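Local coordinates for uncharacterized protein (Parabacteroides distasonis, PDB 4Q34) that probably acts as an esterase of the alpha/beta hydrolase family, its natural substrate being unknown, at residues 150-162 against 178-190. Numbering follows the deposited sequence.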
ATOM      1  N   THR A 150      16.810  -7.214   2.334  1.00 22.68           N
ATOM      2  CA  THR A 150      16.957  -8.614   2.742  1.00 23.60           C
ATOM      3  C   THR A 150      15.914  -8.968   3.769  1.00 26.80           C
ATOM      4  O   THR A 150      15.392  -8.096   4.469  1.00 23.44           O
ATOM      5  CB  THR A 150      18.336  -8.886   3.407  1.00 27.83           C
ATOM      6  OG1 THR A 150      18.519  -8.037   4.562  1.00 26.15           O
ATOM      7  CG2 THR A 150      19.423  -8.673   2.418  1.00 29.46           C
ATOM      8  N   THR A 151      15.614 -10.261   3.870  1.00 23.16           N
ATOM      9  CA  THR A 151      14.719 -10.750   4.876  1.00 22.63           C
ATOM     10  C   THR A 151      15.445 -10.617   6.209  1.00 25.02           C
ATOM     11  O   THR A 151      16.584 -11.095   6.339  1.00 22.97           O
ATOM     12  CB  THR A 151      14.412 -12.225   4.615  1.00 25.67           C
ATOM     13  OG1 THR A 151      13.775 -12.326   3.342  1.00 29.28           O
ATOM     14  CG2 THR A 151      13.532 -12.772   5.680  1.00 22.63           C
ATOM     15  N   ASP A 152      14.810  -9.970   7.188  1.00 22.42           N
ATOM     16  CA  ASP A 152      15.388  -9.810   8.521  1.00 19.65           C
ATOM     17  C   ASP A 152      14.249  -9.796   9.546  1.00 20.57           C
ATOM     18  O   ASP A 152      13.580  -8.785   9.658  1.00 20.31           O
ATOM     19  CB  ASP A 152      16.271  -8.529   8.574  1.00 19.96           C
ATOM     20  CG  ASP A 152      17.017  -8.395   9.863  1.00 22.04           C
ATOM     21  OD1 ASP A 152      16.519  -8.904  10.888  1.00 23.21           O
ATOM     22  OD2 ASP A 152      18.148  -7.826   9.883  1.00 23.37           O
ATOM     23  N   PHE A 153      14.072 -10.903  10.285  1.00 18.35           N
ATOM     24  CA  PHE A 153      12.946 -11.052  11.227  1.00 19.81           C
ATOM     25  C   PHE A 153      13.098 -10.068  12.410  1.00 19.22           C
ATOM     26  O   PHE A 153      12.098  -9.672  13.009  1.00 18.18           O
ATOM     27  CB  PHE A 153      12.822 -12.484  11.783  1.00 21.71           C
ATOM     28  CG  PHE A 153      12.429 -13.525  10.777  1.00 23.58           C
ATOM     29  CD1 PHE A 153      11.878 -13.188   9.533  1.00 25.55           C
ATOM     30  CD2 PHE A 153      12.611 -14.892  11.085  1.00 27.01           C
ATOM     31  CE1 PHE A 153      11.513 -14.171   8.612  1.00 29.05           C
ATOM     32  CE2 PHE A 153      12.231 -15.882  10.176  1.00 28.70           C
ATOM     33  CZ  PHE A 153      11.674 -15.514   8.933  1.00 27.34           C
ATOM     34  N   GLU A 154      14.319  -9.664  12.724  1.00 20.08           N
ATOM     35  CA  GLU A 154      14.526  -8.674  13.771  1.00 20.06           C
ATOM     36  C   GLU A 154      13.940  -7.328  13.341  1.00 18.61           C
ATOM     37  O   GLU A 154      13.170  -6.691  14.102  1.00 18.69           O
ATOM     38  CB  GLU A 154      16.014  -8.489  14.115  1.00 21.31           C
ATOM     39  CG  GLU A 154      16.258  -7.381  15.139  1.00 23.55           C
ATOM     40  CD  GLU A 154      17.696  -7.261  15.594  1.00 31.80           C
ATOM     41  OE1 GLU A 154      18.576  -7.731  14.841  1.00 31.49           O
ATOM     42  OE2 GLU A 154      17.951  -6.712  16.706  1.00 26.14           O
ATOM     43  N   VAL A 155      14.224  -6.940  12.095  1.00 18.42           N
ATOM     44  CA  VAL A 155      13.749  -5.662  11.534  1.00 19.29           C
ATOM     45  C   VAL A 155      12.211  -5.713  11.431  1.00 17.67           C
ATOM     46  O   VAL A 155      11.515  -4.779  11.776  1.00 17.39           O
ATOM     47  CB  VAL A 155      14.389  -5.389  10.162  1.00 20.85           C
ATOM     48  CG1 VAL A 155      13.742  -4.193   9.487  1.00 19.16           C
ATOM     49  CG2 VAL A 155      15.896  -5.155  10.297  1.00 21.48           C
ATOM     50  N   TYR A 156      11.688  -6.851  10.978  1.00 16.78           N
ATOM     51  CA  TYR A 156      10.246  -6.987  10.792  1.00 15.97           C
ATOM     52  C   TYR A 156       9.535  -6.950  12.117  1.00 17.16           C
ATOM     53  O   TYR A 156       8.550  -6.203  12.316  1.00 16.56           O
ATOM     54  CB  TYR A 156       9.920  -8.298  10.052  1.00 17.14           C
ATOM     55  CG  TYR A 156      10.458  -8.501   8.644  1.00 17.80           C
ATOM     56  CD1 TYR A 156      10.958  -7.438   7.848  1.00 18.00           C
ATOM     57  CD2 TYR A 156      10.388  -9.754   8.059  1.00 18.98           C
ATOM     58  CE1 TYR A 156      11.405  -7.646   6.567  1.00 18.60           C
ATOM     59  CE2 TYR A 156      10.869  -9.976   6.781  1.00 17.38           C
ATOM     60  CZ  TYR A 156      11.354  -8.934   6.029  1.00 18.77           C
ATOM     61  OH  TYR A 156      11.759  -9.122   4.735  1.00 18.75           O
ATOM     62  N   SER A 157      10.015  -7.742  13.051  1.00 16.30           N
ATOM     63  CA  SER A 157       9.339  -7.844  14.343  1.00 16.83           C
ATOM     64  C   SER A 157       9.542  -6.550  15.163  1.00 17.16           C
ATOM     65  O   SER A 157       8.696  -6.160  15.956  1.00 17.10           O
ATOM     66  CB  SER A 157       9.794  -9.086  15.101  1.00 18.45           C
ATOM     67  OG  SER A 157      11.177  -9.062  15.399  1.00 17.49           O
ATOM     68  N   ASP A 158      10.662  -5.860  14.984  1.00 17.85           N
ATOM     69  CA  ASP A 158      10.772  -4.579  15.655  1.00 17.57           C
ATOM     70  C   ASP A 158       9.645  -3.602  15.286  1.00 16.52           C
ATOM     71  O   ASP A 158       9.178  -2.843  16.117  1.00 17.60           O
ATOM     72  CB  ASP A 158      12.117  -3.881  15.362  1.00 18.85           C
ATOM     73  CG  ASP A 158      13.284  -4.418  16.191  1.00 21.09           C
ATOM     74  OD1 ASP A 158      13.110  -5.167  17.148  1.00 22.76           O
ATOM     75  OD2 ASP A 158      14.423  -4.053  15.838  1.00 23.53           O
ATOM     76  N   ALA A 159       9.273  -3.567  14.030  1.00 16.54           N
ATOM     77  CA  ALA A 159       8.248  -2.624  13.601  1.00 16.25           C
ATOM     78  C   ALA A 159       6.895  -3.065  14.143  1.00 16.39           C
ATOM     79  O   ALA A 159       6.102  -2.250  14.587  1.00 16.39           O
ATOM     80  CB  ALA A 159       8.240  -2.478  12.117  1.00 16.25           C
ATOM     81  N   TYR A 160       6.614  -4.363  14.150  1.00 15.63           N
ATOM     82  CA  TYR A 160       5.341  -4.799  14.717  1.00 16.45           C
ATOM     83  C   TYR A 160       5.284  -4.573  16.238  1.00 15.36           C
ATOM     84  O   TYR A 160       4.221  -4.200  16.750  1.00 16.72           O
ATOM     85  CB  TYR A 160       5.027  -6.244  14.393  1.00 15.43           C
ATOM     86  CG  TYR A 160       4.530  -6.467  13.004  1.00 15.62           C
ATOM     87  CD1 TYR A 160       3.172  -6.275  12.686  1.00 17.12           C
ATOM     88  CD2 TYR A 160       5.377  -6.973  11.982  1.00 15.36           C
ATOM     89  CE1 TYR A 160       2.677  -6.507  11.418  1.00 16.15           C
ATOM     90  CE2 TYR A 160       4.882  -7.216  10.693  1.00 17.39           C
ATOM     91  CZ  TYR A 160       3.518  -7.007  10.424  1.00 16.49           C
ATOM     92  OH  TYR A 160       3.003  -7.235   9.153  1.00 17.64           O
ATOM     93  N   ALA A 161       6.416  -4.716  16.936  1.00 16.32           N
ATOM     94  CA  ALA A 161       6.449  -4.377  18.363  1.00 17.44           C
ATOM     95  C   ALA A 161       6.142  -2.894  18.595  1.00 17.25           C
ATOM     96  O   ALA A 161       5.398  -2.557  19.537  1.00 16.29           O
ATOM     97  CB  ALA A 161       7.762  -4.742  18.977  1.00 19.18           C
ATOM     98  N   ALA A 162       6.685  -2.030  17.744  1.00 17.46           N
ATOM     99  CA  ALA A 162       6.452  -0.582  17.826  1.00 19.13           C
ATOM    100  C   ALA A 162       4.962  -0.293  17.602  1.00 19.51           C
ATOM    101  O   ALA A 162       4.376   0.546  18.286  1.00 19.15           O
ATOM    102  CB  ALA A 162       7.310   0.171  16.819  1.00 20.01           C
ATOM    103  N   GLY A 178       4.970 -14.617   8.321  1.00 19.66           N
ATOM    104  CA  GLY A 178       4.357 -13.861   9.422  1.00 22.63           C
ATOM    105  C   GLY A 178       4.378 -14.647  10.741  1.00 21.96           C
ATOM    106  O   GLY A 178       4.333 -14.060  11.815  1.00 19.29           O
ATOM    107  N   GLY A 179       4.405 -15.986  10.649  1.00 19.72           N
ATOM    108  CA  GLY A 179       4.536 -16.881  11.811  1.00 18.04           C
ATOM    109  C   GLY A 179       5.727 -16.515  12.692  1.00 16.82           C
ATOM    110  O   GLY A 179       5.510 -16.067  13.824  1.00 19.59           O
ATOM    111  N   PRO A 180       6.953 -16.683  12.178  1.00 18.94           N
ATOM    112  CA  PRO A 180       8.135 -16.316  12.959  1.00 19.15           C
ATOM    113  C   PRO A 180       8.247 -14.824  13.219  1.00 18.12           C
ATOM    114  O   PRO A 180       8.870 -14.440  14.205  1.00 19.98           O
ATOM    115  CB  PRO A 180       9.311 -16.851  12.146  1.00 22.02           C
ATOM    116  CG  PRO A 180       8.750 -17.165  10.810  1.00 21.49           C
ATOM    117  CD  PRO A 180       7.325 -17.516  11.018  1.00 19.66           C
ATOM    118  N   VAL A 181       7.657 -13.986  12.381  1.00 17.70           N
ATOM    119  CA  VAL A 181       7.581 -12.571  12.743  1.00 17.14           C
ATOM    120  C   VAL A 181       6.801 -12.446  14.055  1.00 16.38           C
ATOM    121  O   VAL A 181       7.231 -11.780  14.958  1.00 18.64           O
ATOM    122  CB  VAL A 181       7.023 -11.688  11.622  1.00 17.15           C
ATOM    123  CG1 VAL A 181       6.799 -10.279  12.098  1.00 20.25           C
ATOM    124  CG2 VAL A 181       7.969 -11.723  10.420  1.00 17.07           C
ATOM    125  N   GLY A 182       5.645 -13.105  14.118  1.00 16.22           N
ATOM    126  CA  GLY A 182       4.837 -13.204  15.313  1.00 16.49           C
ATOM    127  C   GLY A 182       5.601 -13.746  16.511  1.00 16.05           C
ATOM    128  O   GLY A 182       5.568 -13.151  17.610  1.00 17.38           O
ATOM    129  N   TRP A 183       6.340 -14.844  16.317  1.00 18.04           N
ATOM    130  CA  TRP A 183       7.029 -15.475  17.435  1.00 16.78           C
ATOM    131  C   TRP A 183       8.103 -14.529  17.981  1.00 18.74           C
ATOM    132  O   TRP A 183       8.296 -14.467  19.193  1.00 20.57           O
ATOM    133  CB  TRP A 183       7.630 -16.848  17.120  1.00 17.79           C
ATOM    134  CG  TRP A 183       6.773 -17.796  16.362  1.00 16.52           C
ATOM    135  CD1 TRP A 183       7.194 -18.604  15.369  1.00 19.36           C
ATOM    136  CD2 TRP A 183       5.365 -18.059  16.522  1.00 16.93           C
ATOM    137  NE1 TRP A 183       6.155 -19.352  14.876  1.00 17.92           N
ATOM    138  CE2 TRP A 183       5.015 -19.020  15.559  1.00 17.52           C
ATOM    139  CE3 TRP A 183       4.355 -17.547  17.338  1.00 17.64           C
ATOM    140  CZ2 TRP A 183       3.712 -19.498  15.405  1.00 19.69           C
ATOM    141  CZ3 TRP A 183       3.073 -18.048  17.212  1.00 18.81           C
ATOM    142  CH2 TRP A 183       2.751 -18.989  16.231  1.00 20.08           C
ATOM    143  N   ASN A 184       8.741 -13.772  17.097  1.00 17.87           N
ATOM    144  CA  ASN A 184       9.745 -12.791  17.490  1.00 17.71           C
ATOM    145  C   ASN A 184       9.124 -11.559  18.194  1.00 17.86           C
ATOM    146  O   ASN A 184       9.673 -11.045  19.185  1.00 19.55           O
ATOM    147  CB  ASN A 184      10.587 -12.363  16.269  1.00 21.08           C
ATOM    148  CG  ASN A 184      11.711 -13.334  15.957  1.00 23.20           C
ATOM    149  OD1 ASN A 184      12.730 -13.309  16.606  1.00 30.33           O
ATOM    150  ND2 ASN A 184      11.507 -14.230  15.009  1.00 22.19           N
ATOM    151  N   THR A 185       8.011 -11.091  17.659  1.00 17.45           N
ATOM    152  CA  THR A 185       7.374  -9.879  18.153  1.00 16.93           C
ATOM    153  C   THR A 185       6.900 -10.104  19.605  1.00 17.62           C
ATOM    154  O   THR A 185       6.958  -9.170  20.439  1.00 16.31           O
ATOM    155  CB  THR A 185       6.217  -9.472  17.258  1.00 19.14           C
ATOM    156  OG1 THR A 185       6.645  -9.392  15.903  1.00 17.62           O
ATOM    157  CG2 THR A 185       5.653  -8.109  17.672  1.00 18.51           C
ATOM    158  N   LEU A 186       6.448 -11.317  19.931  1.00 16.88           N
ATOM    159  CA  LEU A 186       5.986 -11.629  21.265  1.00 17.57           C
ATOM    160  C   LEU A 186       7.040 -11.316  22.354  1.00 19.40           C
ATOM    161  O   LEU A 186       6.707 -10.927  23.479  1.00 21.14           O
ATOM    162  CB  LEU A 186       5.515 -13.102  21.338  1.00 18.95           C
ATOM    163  CG  LEU A 186       4.841 -13.533  22.651  1.00 18.81           C
ATOM    164  CD1 LEU A 186       3.482 -12.862  22.800  1.00 22.11           C
ATOM    165  CD2 LEU A 186       4.649 -15.047  22.722  1.00 20.31           C
ATOM    166  N   LEU A 187       8.319 -11.453  22.002  1.00 17.32           N
ATOM    167  CA  LEU A 187       9.423 -11.287  22.910  1.00 18.98           C
ATOM    168  C   LEU A 187       9.801  -9.829  23.069  1.00 19.76           C
ATOM    169  O   LEU A 187      10.731  -9.511  23.817  1.00 20.00           O
ATOM    170  CB  LEU A 187      10.641 -12.031  22.354  1.00 17.66           C
ATOM    171  CG  LEU A 187      10.397 -13.522  22.050  1.00 19.42           C
ATOM    172  CD1 LEU A 187      11.717 -14.097  21.569  1.00 19.61           C
ATOM    173  CD2 LEU A 187       9.921 -14.257  23.288  1.00 19.27           C
ATOM    174  N   LYS A 188       9.083  -8.936  22.376  1.00 21.59           N
ATOM    175  CA  LYS A 188       9.442  -7.517  22.264  1.00 22.58           C
ATOM    176  C   LYS A 188       8.391  -6.530  22.695  1.00 22.53           C
ATOM    177  O   LYS A 188       8.628  -5.330  22.626  1.00 23.04           O
ATOM    178  CB  LYS A 188       9.713  -7.171  20.788  1.00 25.56           C
ATOM    179  CG  LYS A 188      10.876  -7.897  20.240  1.00 26.80           C
ATOM    180  CD  LYS A 188      11.140  -7.465  18.816  1.00 23.78           C
ATOM    181  CE  LYS A 188      12.425  -8.126  18.458  1.00 25.36           C
ATOM    182  NZ  LYS A 188      12.969  -7.710  17.170  1.00 21.86           N
ATOM    183  N   THR A 189       7.231  -7.020  23.098  1.00 20.65           N
ATOM    184  CA  THR A 189       6.145  -6.158  23.514  1.00 20.17           C
ATOM    185  C   THR A 189       5.324  -6.892  24.555  1.00 22.15           C
ATOM    186  O   THR A 189       5.264  -8.119  24.537  1.00 23.25           O
ATOM    187  CB  THR A 189       5.282  -5.731  22.318  1.00 19.36           C
ATOM    188  OG1 THR A 189       4.226  -4.877  22.781  1.00 19.88           O
ATOM    189  CG2 THR A 189       4.603  -6.915  21.646  1.00 18.77           C
ATOM    190  N   ARG A 190       4.728  -6.120  25.471  0.50 20.74           N
ATOM    191  CA  ARG A 190       3.746  -6.600  26.435  0.50 22.81           C
ATOM    192  C   ARG A 190       2.337  -6.660  25.866  0.50 19.48           C
ATOM    193  O   ARG A 190       1.461  -7.305  26.439  0.50 20.16           O
ATOM    194  CB  ARG A 190       3.736  -5.675  27.667  0.50 24.55           C
ATOM    195  CG  ARG A 190       4.921  -5.848  28.598  0.50 29.89           C
ATOM    196  CD  ARG A 190       4.751  -7.020  29.567  0.50 33.30           C
ATOM    197  NE  ARG A 190       3.839  -6.712  30.666  0.50 33.67           N
ATOM    198  CZ  ARG A 190       3.472  -7.596  31.587  0.50 36.99           C
ATOM    199  NH1 ARG A 190       3.942  -8.835  31.540  0.50 38.12           N
ATOM    200  NH2 ARG A 190       2.643  -7.240  32.551  0.50 39.74           N
TER
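Val181 drives its branched side chain as a knob into a hole formed by Phe153, Tyr156, Ser157 and Tyr160 on the facing helix. Its two methyls divide the work: CG1, anti to the backbone N (chi1 173°), lies 3.6 Å from CD2 of Tyr160, whereas CG2 meets the edge of the Tyr156 ring near its plane, 3.9 Å from CD2 of Tyr156. A beta-branched residue suits this place because its methyls, spread from CB, let one short side chain touch two aromatic residues at once. At one end of the interface the Phe153 ring rests obliquely on the compact apolar ring of Pro180, Phe153 CE2 lying 3.7 Å from Pro180 CB, and the Asn184 amide is turned 51° from the phenyl plane. That amide stays with its own helix, ND2 donating to Pro180 O. In the middle, where small residues let the backbones close in, Ser157 CB lies 3.3 Å from Thr185 OG1; each hydroxyl donates within its own helix, Ser157 OG to Phe153 O and Thr185 OG1 to Val181 O. Beyond Thr185, Lys188 sets its CB against Ala161 CB (3.6 Å), a methyl small enough to admit it, and its extended chain slants across the helix, long enough to carry the charge to Asp158. Its NZ donates to Ser157 OG (2.9 Å) and forms an unusually short salt bridge with Asp158 OD1, its exact geometry doubtful. The helix axes cross at -62° and approach to 8.4 Å. Helix 178-185 follows strand 170-175, as the helix after the nucleophile elbow does in this fold, and Thr185 touches Ile192 of the next strand, 192-198. Helix 153-167 leads into strand 170-175, with Tyr160 meeting Phe172 there and Ala159 touching Ala34 of strand 28-41.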